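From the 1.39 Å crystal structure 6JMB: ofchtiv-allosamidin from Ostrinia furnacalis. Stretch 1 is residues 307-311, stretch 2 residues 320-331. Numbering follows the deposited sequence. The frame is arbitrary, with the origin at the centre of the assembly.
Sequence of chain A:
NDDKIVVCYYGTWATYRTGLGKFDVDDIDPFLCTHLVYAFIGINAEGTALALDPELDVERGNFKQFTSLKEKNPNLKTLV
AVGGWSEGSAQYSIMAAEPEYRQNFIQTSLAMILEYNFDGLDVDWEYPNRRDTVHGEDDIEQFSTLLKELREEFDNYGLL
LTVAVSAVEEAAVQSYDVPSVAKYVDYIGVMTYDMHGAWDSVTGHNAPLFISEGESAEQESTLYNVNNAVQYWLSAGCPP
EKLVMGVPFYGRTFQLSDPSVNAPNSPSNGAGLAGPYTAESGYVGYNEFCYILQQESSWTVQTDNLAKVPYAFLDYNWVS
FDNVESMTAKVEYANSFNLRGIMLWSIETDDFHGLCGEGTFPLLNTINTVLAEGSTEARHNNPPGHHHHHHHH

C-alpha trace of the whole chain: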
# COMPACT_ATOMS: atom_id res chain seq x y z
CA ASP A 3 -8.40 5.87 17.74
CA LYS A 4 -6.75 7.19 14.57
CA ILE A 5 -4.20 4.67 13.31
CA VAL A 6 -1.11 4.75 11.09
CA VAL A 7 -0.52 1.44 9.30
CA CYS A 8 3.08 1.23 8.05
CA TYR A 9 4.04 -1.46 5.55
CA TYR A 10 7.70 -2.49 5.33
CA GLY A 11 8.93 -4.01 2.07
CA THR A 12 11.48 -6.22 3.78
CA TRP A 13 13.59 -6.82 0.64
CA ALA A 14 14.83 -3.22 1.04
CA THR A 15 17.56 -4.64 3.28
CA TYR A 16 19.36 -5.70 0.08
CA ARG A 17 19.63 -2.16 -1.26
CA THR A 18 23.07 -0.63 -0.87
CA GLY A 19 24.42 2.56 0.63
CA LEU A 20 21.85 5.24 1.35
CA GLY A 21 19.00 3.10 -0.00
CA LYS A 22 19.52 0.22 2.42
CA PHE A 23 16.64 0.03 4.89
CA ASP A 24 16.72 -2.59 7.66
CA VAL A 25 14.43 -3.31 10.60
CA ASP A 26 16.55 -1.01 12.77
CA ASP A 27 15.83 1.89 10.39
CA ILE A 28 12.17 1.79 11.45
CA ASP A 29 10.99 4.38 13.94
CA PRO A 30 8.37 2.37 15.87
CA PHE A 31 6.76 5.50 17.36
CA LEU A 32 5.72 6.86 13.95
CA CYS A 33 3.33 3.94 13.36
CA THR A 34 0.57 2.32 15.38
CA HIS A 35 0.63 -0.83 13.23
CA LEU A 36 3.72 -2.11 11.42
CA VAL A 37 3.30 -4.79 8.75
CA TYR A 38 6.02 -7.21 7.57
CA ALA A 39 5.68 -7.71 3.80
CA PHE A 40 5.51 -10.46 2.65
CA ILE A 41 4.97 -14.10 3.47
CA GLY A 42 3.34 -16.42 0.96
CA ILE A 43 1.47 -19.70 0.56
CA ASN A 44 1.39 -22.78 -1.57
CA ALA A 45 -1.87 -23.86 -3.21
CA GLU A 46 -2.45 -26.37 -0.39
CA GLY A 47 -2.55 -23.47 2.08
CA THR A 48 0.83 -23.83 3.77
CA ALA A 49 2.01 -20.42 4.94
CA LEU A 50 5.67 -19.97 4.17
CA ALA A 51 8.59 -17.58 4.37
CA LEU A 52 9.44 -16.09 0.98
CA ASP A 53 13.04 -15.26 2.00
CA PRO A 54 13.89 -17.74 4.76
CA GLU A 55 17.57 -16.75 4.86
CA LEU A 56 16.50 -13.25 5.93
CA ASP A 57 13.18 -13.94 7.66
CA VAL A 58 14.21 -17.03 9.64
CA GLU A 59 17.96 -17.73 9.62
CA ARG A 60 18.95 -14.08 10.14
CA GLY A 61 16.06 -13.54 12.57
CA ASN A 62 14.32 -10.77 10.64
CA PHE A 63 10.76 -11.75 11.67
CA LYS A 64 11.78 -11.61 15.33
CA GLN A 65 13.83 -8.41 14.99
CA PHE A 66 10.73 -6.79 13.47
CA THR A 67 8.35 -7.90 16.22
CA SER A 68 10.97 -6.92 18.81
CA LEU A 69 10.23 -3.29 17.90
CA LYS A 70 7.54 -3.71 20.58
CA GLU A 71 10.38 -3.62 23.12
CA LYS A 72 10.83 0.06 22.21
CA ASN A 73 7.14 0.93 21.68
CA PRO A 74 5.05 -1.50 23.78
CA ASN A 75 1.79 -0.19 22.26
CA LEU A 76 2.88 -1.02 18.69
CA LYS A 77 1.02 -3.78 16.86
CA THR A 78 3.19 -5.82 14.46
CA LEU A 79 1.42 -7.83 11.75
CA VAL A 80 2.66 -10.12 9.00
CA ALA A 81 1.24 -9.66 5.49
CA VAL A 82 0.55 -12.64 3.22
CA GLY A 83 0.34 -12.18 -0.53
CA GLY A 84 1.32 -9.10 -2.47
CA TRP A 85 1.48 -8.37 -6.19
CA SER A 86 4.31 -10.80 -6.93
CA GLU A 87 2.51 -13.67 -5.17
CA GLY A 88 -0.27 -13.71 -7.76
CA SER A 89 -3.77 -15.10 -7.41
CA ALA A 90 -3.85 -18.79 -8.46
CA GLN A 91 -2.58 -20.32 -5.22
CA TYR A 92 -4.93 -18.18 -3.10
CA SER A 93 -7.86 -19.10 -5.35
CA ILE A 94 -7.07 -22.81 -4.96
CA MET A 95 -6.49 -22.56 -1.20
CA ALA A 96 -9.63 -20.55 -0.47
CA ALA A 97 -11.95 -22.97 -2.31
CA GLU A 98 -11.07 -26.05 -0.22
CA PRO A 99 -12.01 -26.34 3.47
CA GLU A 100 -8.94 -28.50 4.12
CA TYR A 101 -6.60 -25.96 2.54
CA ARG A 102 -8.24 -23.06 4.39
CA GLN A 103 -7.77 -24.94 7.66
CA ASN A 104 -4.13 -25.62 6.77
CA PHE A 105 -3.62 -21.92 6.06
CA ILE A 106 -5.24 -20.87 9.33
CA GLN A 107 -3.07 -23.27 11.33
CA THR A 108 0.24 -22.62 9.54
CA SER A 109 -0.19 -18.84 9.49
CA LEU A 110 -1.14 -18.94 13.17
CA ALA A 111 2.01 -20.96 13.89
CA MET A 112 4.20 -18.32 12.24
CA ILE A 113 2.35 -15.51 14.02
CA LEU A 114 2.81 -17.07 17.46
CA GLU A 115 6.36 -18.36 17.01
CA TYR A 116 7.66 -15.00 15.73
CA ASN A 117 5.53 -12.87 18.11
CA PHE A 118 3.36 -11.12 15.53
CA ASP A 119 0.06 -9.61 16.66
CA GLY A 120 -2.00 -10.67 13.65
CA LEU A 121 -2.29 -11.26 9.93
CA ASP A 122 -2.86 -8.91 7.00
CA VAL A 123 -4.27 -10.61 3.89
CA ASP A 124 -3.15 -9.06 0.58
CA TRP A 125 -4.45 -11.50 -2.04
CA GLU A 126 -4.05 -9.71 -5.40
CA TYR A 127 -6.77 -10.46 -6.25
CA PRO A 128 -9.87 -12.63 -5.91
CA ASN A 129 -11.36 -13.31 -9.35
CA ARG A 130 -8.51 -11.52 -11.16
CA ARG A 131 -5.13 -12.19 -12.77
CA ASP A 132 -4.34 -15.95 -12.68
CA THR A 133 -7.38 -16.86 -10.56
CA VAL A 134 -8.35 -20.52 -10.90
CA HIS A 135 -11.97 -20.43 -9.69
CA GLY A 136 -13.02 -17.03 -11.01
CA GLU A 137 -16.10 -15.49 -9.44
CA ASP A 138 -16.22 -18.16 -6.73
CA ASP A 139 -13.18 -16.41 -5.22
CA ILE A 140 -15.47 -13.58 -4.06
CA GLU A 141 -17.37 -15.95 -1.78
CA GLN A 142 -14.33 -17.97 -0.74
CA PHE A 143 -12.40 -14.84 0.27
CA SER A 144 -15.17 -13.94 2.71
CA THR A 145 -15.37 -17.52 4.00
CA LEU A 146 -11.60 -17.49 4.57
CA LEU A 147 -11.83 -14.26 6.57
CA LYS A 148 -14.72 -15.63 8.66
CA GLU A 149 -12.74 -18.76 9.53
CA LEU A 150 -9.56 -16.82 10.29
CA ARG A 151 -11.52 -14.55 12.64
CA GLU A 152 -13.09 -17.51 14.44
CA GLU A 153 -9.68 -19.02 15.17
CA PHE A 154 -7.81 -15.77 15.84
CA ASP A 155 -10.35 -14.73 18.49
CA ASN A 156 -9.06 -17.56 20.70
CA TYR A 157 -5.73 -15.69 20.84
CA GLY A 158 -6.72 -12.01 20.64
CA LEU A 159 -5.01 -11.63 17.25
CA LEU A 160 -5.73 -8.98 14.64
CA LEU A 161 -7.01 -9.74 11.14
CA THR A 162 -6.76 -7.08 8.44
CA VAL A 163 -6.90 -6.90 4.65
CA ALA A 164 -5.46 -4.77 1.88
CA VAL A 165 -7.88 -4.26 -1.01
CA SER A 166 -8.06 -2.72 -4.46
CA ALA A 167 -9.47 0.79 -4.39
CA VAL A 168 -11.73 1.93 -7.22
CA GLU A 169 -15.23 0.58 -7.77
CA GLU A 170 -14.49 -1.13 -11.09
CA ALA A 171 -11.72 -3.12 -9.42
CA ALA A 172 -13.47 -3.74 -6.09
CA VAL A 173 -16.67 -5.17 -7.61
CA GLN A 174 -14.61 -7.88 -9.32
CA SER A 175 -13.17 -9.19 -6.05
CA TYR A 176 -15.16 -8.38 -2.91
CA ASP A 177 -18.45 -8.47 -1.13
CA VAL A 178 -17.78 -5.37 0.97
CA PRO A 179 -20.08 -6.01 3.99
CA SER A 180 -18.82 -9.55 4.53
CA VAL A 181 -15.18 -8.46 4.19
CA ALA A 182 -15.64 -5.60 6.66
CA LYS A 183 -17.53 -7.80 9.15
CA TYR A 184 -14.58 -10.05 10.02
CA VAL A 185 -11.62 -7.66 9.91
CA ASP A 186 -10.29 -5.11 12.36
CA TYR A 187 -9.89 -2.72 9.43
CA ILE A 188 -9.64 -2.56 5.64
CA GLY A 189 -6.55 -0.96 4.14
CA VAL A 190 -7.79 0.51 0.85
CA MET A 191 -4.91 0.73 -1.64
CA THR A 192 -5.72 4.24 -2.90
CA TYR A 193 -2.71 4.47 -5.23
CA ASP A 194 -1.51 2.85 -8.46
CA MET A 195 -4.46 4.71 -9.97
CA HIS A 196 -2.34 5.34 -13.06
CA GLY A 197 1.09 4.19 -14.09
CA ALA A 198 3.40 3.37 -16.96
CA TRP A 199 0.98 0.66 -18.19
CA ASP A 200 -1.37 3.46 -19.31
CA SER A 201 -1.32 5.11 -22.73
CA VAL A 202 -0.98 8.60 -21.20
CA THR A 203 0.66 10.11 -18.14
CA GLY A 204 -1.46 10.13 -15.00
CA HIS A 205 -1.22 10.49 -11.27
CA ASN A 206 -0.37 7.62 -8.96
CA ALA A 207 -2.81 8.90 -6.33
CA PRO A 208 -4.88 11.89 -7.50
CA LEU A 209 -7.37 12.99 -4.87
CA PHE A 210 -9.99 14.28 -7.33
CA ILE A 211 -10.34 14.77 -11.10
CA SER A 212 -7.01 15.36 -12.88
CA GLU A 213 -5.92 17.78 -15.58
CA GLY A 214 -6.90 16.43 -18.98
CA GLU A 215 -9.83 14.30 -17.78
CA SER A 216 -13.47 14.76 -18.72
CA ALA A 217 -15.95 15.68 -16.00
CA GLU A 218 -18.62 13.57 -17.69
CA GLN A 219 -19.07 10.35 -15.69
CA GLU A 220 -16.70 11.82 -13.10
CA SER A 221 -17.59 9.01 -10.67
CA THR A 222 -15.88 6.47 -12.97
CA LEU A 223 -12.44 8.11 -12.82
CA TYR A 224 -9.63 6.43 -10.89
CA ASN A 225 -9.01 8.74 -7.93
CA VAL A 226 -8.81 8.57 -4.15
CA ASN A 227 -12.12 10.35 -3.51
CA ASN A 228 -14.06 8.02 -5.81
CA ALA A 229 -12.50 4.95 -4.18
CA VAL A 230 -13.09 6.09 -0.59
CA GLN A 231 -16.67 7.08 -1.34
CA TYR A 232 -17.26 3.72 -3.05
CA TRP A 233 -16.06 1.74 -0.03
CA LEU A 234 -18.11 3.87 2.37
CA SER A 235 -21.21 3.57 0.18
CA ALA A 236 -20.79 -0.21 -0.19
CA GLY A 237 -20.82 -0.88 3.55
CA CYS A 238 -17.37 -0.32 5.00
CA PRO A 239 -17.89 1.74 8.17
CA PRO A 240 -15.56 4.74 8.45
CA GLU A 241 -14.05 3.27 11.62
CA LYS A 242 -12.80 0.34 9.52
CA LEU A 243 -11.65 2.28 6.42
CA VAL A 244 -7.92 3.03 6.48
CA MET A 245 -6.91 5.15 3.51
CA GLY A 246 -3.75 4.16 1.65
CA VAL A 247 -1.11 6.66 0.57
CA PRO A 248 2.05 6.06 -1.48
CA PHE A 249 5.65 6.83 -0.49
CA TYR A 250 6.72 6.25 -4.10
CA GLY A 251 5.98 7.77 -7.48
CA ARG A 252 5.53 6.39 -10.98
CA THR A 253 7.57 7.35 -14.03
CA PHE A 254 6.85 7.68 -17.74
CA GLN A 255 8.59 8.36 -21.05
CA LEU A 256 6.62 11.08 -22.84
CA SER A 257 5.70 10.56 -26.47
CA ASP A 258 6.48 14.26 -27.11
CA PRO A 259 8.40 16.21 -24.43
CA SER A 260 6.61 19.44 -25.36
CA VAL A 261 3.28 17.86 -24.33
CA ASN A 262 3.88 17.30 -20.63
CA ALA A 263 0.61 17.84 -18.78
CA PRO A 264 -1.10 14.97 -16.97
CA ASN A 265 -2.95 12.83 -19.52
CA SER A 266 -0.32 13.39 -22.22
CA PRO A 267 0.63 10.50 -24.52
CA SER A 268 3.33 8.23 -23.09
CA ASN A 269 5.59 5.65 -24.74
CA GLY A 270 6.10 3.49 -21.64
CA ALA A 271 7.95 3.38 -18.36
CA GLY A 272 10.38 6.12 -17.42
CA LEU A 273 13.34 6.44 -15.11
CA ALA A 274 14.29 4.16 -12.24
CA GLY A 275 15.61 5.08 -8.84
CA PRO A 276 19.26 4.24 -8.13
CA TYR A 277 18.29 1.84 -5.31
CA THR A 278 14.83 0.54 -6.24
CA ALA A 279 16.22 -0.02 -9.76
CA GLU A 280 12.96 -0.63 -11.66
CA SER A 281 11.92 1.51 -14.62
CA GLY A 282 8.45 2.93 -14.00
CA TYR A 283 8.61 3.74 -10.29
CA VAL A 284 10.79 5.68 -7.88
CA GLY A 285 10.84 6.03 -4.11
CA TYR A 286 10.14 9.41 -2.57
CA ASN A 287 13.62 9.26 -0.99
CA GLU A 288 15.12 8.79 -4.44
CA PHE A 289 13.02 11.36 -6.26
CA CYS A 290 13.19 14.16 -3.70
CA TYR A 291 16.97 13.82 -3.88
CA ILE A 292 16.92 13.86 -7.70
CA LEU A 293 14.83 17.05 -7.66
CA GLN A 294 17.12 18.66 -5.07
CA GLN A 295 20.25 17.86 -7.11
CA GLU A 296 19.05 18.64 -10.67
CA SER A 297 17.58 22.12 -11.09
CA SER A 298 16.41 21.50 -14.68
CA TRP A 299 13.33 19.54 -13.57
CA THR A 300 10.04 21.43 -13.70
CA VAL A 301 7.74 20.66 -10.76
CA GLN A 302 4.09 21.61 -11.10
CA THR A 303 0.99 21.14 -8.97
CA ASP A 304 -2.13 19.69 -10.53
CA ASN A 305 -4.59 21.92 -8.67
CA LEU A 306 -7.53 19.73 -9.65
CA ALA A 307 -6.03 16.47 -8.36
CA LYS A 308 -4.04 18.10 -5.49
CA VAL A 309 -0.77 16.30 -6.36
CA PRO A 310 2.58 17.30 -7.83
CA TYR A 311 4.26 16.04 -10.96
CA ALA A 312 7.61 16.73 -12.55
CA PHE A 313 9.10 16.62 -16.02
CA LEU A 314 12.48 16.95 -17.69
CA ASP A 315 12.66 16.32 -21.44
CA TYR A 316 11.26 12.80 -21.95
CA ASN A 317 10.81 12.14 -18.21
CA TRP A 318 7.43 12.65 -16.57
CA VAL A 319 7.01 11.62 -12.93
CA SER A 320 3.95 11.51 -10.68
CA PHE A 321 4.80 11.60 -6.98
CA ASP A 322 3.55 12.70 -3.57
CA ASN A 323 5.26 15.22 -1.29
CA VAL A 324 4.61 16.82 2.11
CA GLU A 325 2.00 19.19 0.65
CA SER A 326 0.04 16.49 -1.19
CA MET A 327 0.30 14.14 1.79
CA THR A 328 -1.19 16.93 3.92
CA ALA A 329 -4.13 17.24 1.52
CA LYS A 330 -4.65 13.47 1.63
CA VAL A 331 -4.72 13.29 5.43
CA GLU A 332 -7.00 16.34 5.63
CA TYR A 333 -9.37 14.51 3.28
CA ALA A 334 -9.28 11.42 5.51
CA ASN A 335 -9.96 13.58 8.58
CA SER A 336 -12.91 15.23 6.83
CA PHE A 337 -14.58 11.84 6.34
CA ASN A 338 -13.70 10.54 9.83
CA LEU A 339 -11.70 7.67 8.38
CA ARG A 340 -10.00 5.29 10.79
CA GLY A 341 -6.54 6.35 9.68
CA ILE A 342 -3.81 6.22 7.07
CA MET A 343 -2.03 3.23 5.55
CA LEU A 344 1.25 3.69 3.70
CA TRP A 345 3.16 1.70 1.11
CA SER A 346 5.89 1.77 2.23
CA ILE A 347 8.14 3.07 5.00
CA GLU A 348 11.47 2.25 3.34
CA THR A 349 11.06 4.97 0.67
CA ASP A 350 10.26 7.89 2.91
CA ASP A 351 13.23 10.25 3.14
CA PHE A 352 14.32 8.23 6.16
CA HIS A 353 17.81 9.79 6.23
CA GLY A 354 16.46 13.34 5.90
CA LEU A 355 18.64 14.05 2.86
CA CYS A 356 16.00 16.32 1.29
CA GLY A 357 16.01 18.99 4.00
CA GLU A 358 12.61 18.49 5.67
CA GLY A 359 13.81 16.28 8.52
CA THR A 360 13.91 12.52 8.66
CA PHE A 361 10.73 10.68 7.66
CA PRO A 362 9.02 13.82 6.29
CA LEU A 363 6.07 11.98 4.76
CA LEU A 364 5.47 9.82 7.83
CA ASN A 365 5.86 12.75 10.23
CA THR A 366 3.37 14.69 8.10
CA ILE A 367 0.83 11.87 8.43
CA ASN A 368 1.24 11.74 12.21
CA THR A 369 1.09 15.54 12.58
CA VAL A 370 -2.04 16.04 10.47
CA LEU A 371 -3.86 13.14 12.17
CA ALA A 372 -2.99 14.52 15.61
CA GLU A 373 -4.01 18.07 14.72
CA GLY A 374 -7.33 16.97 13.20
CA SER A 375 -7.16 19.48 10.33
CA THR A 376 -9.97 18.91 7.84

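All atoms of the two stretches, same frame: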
# COMPACT_ATOMS: atom_id res chain seq x y z
N ALA A 307 -6.27 17.74 -9.03
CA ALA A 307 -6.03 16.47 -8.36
C ALA A 307 -5.31 16.62 -7.02
O ALA A 307 -5.29 15.67 -6.23
CB ALA A 307 -5.21 15.55 -9.27
N LYS A 308 -4.72 17.79 -6.76
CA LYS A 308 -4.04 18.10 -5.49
C LYS A 308 -2.75 17.28 -5.31
O LYS A 308 -2.42 16.86 -4.20
CB LYS A 308 -4.95 17.98 -4.26
CG LYS A 308 -6.35 18.54 -4.46
CD LYS A 308 -6.32 20.02 -4.79
CE LYS A 308 -7.74 20.52 -5.04
NZ LYS A 308 -7.75 21.98 -5.39
N VAL A 309 -2.02 17.07 -6.40
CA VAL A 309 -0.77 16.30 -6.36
C VAL A 309 0.24 16.95 -7.28
O VAL A 309 -0.10 17.60 -8.27
CB VAL A 309 -0.98 14.83 -6.79
CG1 VAL A 309 -1.74 14.06 -5.72
CG2 VAL A 309 -1.68 14.76 -8.14
N PRO A 310 1.52 16.76 -6.97
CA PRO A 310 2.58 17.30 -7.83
C PRO A 310 2.99 16.30 -8.91
O PRO A 310 2.78 15.09 -8.81
CB PRO A 310 3.75 17.47 -6.85
CG PRO A 310 3.58 16.28 -5.93
CD PRO A 310 2.08 16.12 -5.76
N TYR A 311 3.60 16.85 -9.95
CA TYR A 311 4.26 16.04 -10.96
C TYR A 311 5.46 16.82 -11.46
O TYR A 311 5.56 18.03 -11.26
CB TYR A 311 3.30 15.65 -12.10
CG TYR A 311 2.72 16.82 -12.86
CD1 TYR A 311 1.67 17.57 -12.35
CD2 TYR A 311 3.24 17.18 -14.10
CE1 TYR A 311 1.15 18.65 -13.05
CE2 TYR A 311 2.72 18.26 -14.80
CZ TYR A 311 1.68 18.98 -14.27
OH TYR A 311 1.16 20.05 -14.98
N SER A 320 4.96 11.22 -11.69
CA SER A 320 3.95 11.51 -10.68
C SER A 320 4.49 11.09 -9.32
O SER A 320 5.06 10.00 -9.20
CB SER A 320 2.69 10.70 -10.99
OG SER A 320 1.90 10.54 -9.83
N PHE A 321 4.33 11.94 -8.32
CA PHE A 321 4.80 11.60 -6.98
C PHE A 321 3.92 12.29 -5.94
O PHE A 321 2.98 13.02 -6.28
CB PHE A 321 6.29 11.93 -6.80
CG PHE A 321 6.61 13.40 -6.82
CD1 PHE A 321 6.54 14.14 -8.00
CD2 PHE A 321 7.02 14.05 -5.66
CE1 PHE A 321 6.85 15.49 -8.01
CE2 PHE A 321 7.34 15.40 -5.67
CZ PHE A 321 7.25 16.12 -6.84
N ASP A 322 4.22 12.03 -4.67
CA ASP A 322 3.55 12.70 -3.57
C ASP A 322 4.59 13.28 -2.63
O ASP A 322 5.62 12.65 -2.38
CB ASP A 322 2.60 11.74 -2.84
CG ASP A 322 1.23 11.68 -3.48
OD1 ASP A 322 0.40 12.57 -3.17
OD2 ASP A 322 0.97 10.78 -4.32
N ASN A 323 4.33 14.49 -2.14
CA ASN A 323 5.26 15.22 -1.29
C ASN A 323 4.55 15.60 0.01
O ASN A 323 3.43 15.17 0.28
CB ASN A 323 5.86 16.41 -2.03
CG ASN A 323 4.82 17.40 -2.53
OD1 ASN A 323 3.65 17.35 -2.14
ND2 ASN A 323 5.26 18.32 -3.39
N VAL A 324 5.20 16.44 0.82
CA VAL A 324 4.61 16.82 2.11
C VAL A 324 3.28 17.54 1.90
O VAL A 324 2.30 17.28 2.61
CB VAL A 324 5.60 17.66 2.93
CG1 VAL A 324 4.89 18.42 4.05
CG2 VAL A 324 6.72 16.77 3.47
N GLU A 325 3.22 18.42 0.90
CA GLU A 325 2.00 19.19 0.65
C GLU A 325 0.86 18.29 0.19
O GLU A 325 -0.28 18.42 0.67
CB GLU A 325 2.30 20.30 -0.36
CG GLU A 325 3.50 21.16 0.04
CD GLU A 325 4.80 20.76 -0.66
OE1 GLU A 325 5.47 19.78 -0.23
OE2 GLU A 325 5.17 21.44 -1.64
N SER A 326 1.12 17.36 -0.73
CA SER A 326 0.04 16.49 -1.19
C SER A 326 -0.34 15.47 -0.13
O SER A 326 -1.52 15.11 -0.03
CB SER A 326 0.40 15.82 -2.52
OG SER A 326 1.43 14.86 -2.37
N MET A 327 0.62 15.01 0.67
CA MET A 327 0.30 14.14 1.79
C MET A 327 -0.60 14.86 2.79
O MET A 327 -1.55 14.27 3.31
CB MET A 327 1.60 13.68 2.47
CG MET A 327 1.46 12.48 3.38
SD MET A 327 0.83 11.03 2.52
CE MET A 327 2.16 10.66 1.39
N THR A 328 -0.33 16.14 3.03
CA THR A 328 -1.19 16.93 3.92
C THR A 328 -2.62 16.97 3.41
O THR A 328 -3.58 16.75 4.16
CB THR A 328 -0.62 18.34 4.08
OG1 THR A 328 0.67 18.27 4.70
CG2 THR A 328 -1.54 19.20 4.96
N ALA A 329 -2.79 17.22 2.11
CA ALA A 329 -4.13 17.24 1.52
C ALA A 329 -4.82 15.89 1.67
O ALA A 329 -6.02 15.82 1.94
CB ALA A 329 -4.07 17.67 0.05
N LYS A 330 -4.07 14.80 1.50
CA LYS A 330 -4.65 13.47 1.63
C LYS A 330 -5.13 13.21 3.06
O LYS A 330 -6.22 12.67 3.26
CB LYS A 330 -3.63 12.42 1.21
CG LYS A 330 -3.54 12.22 -0.31
CD LYS A 330 -2.31 11.42 -0.72
CE LYS A 330 -2.36 11.00 -2.19
NZ LYS A 330 -2.21 12.16 -3.12
N VAL A 331 -4.33 13.58 4.06
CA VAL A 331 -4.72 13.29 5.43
C VAL A 331 -5.86 14.21 5.86
O VAL A 331 -6.76 13.80 6.61
CB VAL A 331 -3.51 13.35 6.38
CG1 VAL A 331 -3.92 12.98 7.80
CG2 VAL A 331 -2.42 12.41 5.89
O HOH W 1 -3.12 14.83 -2.40
O HOH W 2 1.06 12.98 -9.02

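The contact between residues 307-311 and 320-331 shows how the beginning of a strand and the loop residue before it can pack against a loop and the start of a helix through apolar contacts and bridging waters, without one direct hydrogen bond between them. Tyr311 and Ser320 form an antiparallel, non-hydrogen-bonded bridge, their side chains on the same face of the sheet; the chain then turns into helix 324-331, which runs nearly antiparallel to strand 309-311, with axes 7.8 Å apart at closest approach.

Pro310 is the centrepiece. Its CG lies 3.8 Å from the centroid of the Phe321 ring, almost on the ring normal, a CH-pi contact in which polarised C-H bonds of the pyrrolidine meet the aromatic face. The water 2 oxygen lies 2.7 Å from both Pro310 O, to which it donates, and Ser320 OG, with which it also hydrogen-bonds.

Beside it, Val309 CG1 packs 3.6 Å from Asp322 OD1 and covers a polar cluster bonded largely within the second stretch: OD1 accepts from Ser326 OG and forms a salt bridge with Lys330 NZ, both at 2.6 Å. Asn323 caps the helix by accepting from Ser326 N at its OD1; in return Asn323 N donates to Ser326 OG. Water 1 completes the join, donating to Lys308 O and Ser326 O while accepting from Lys330 NZ.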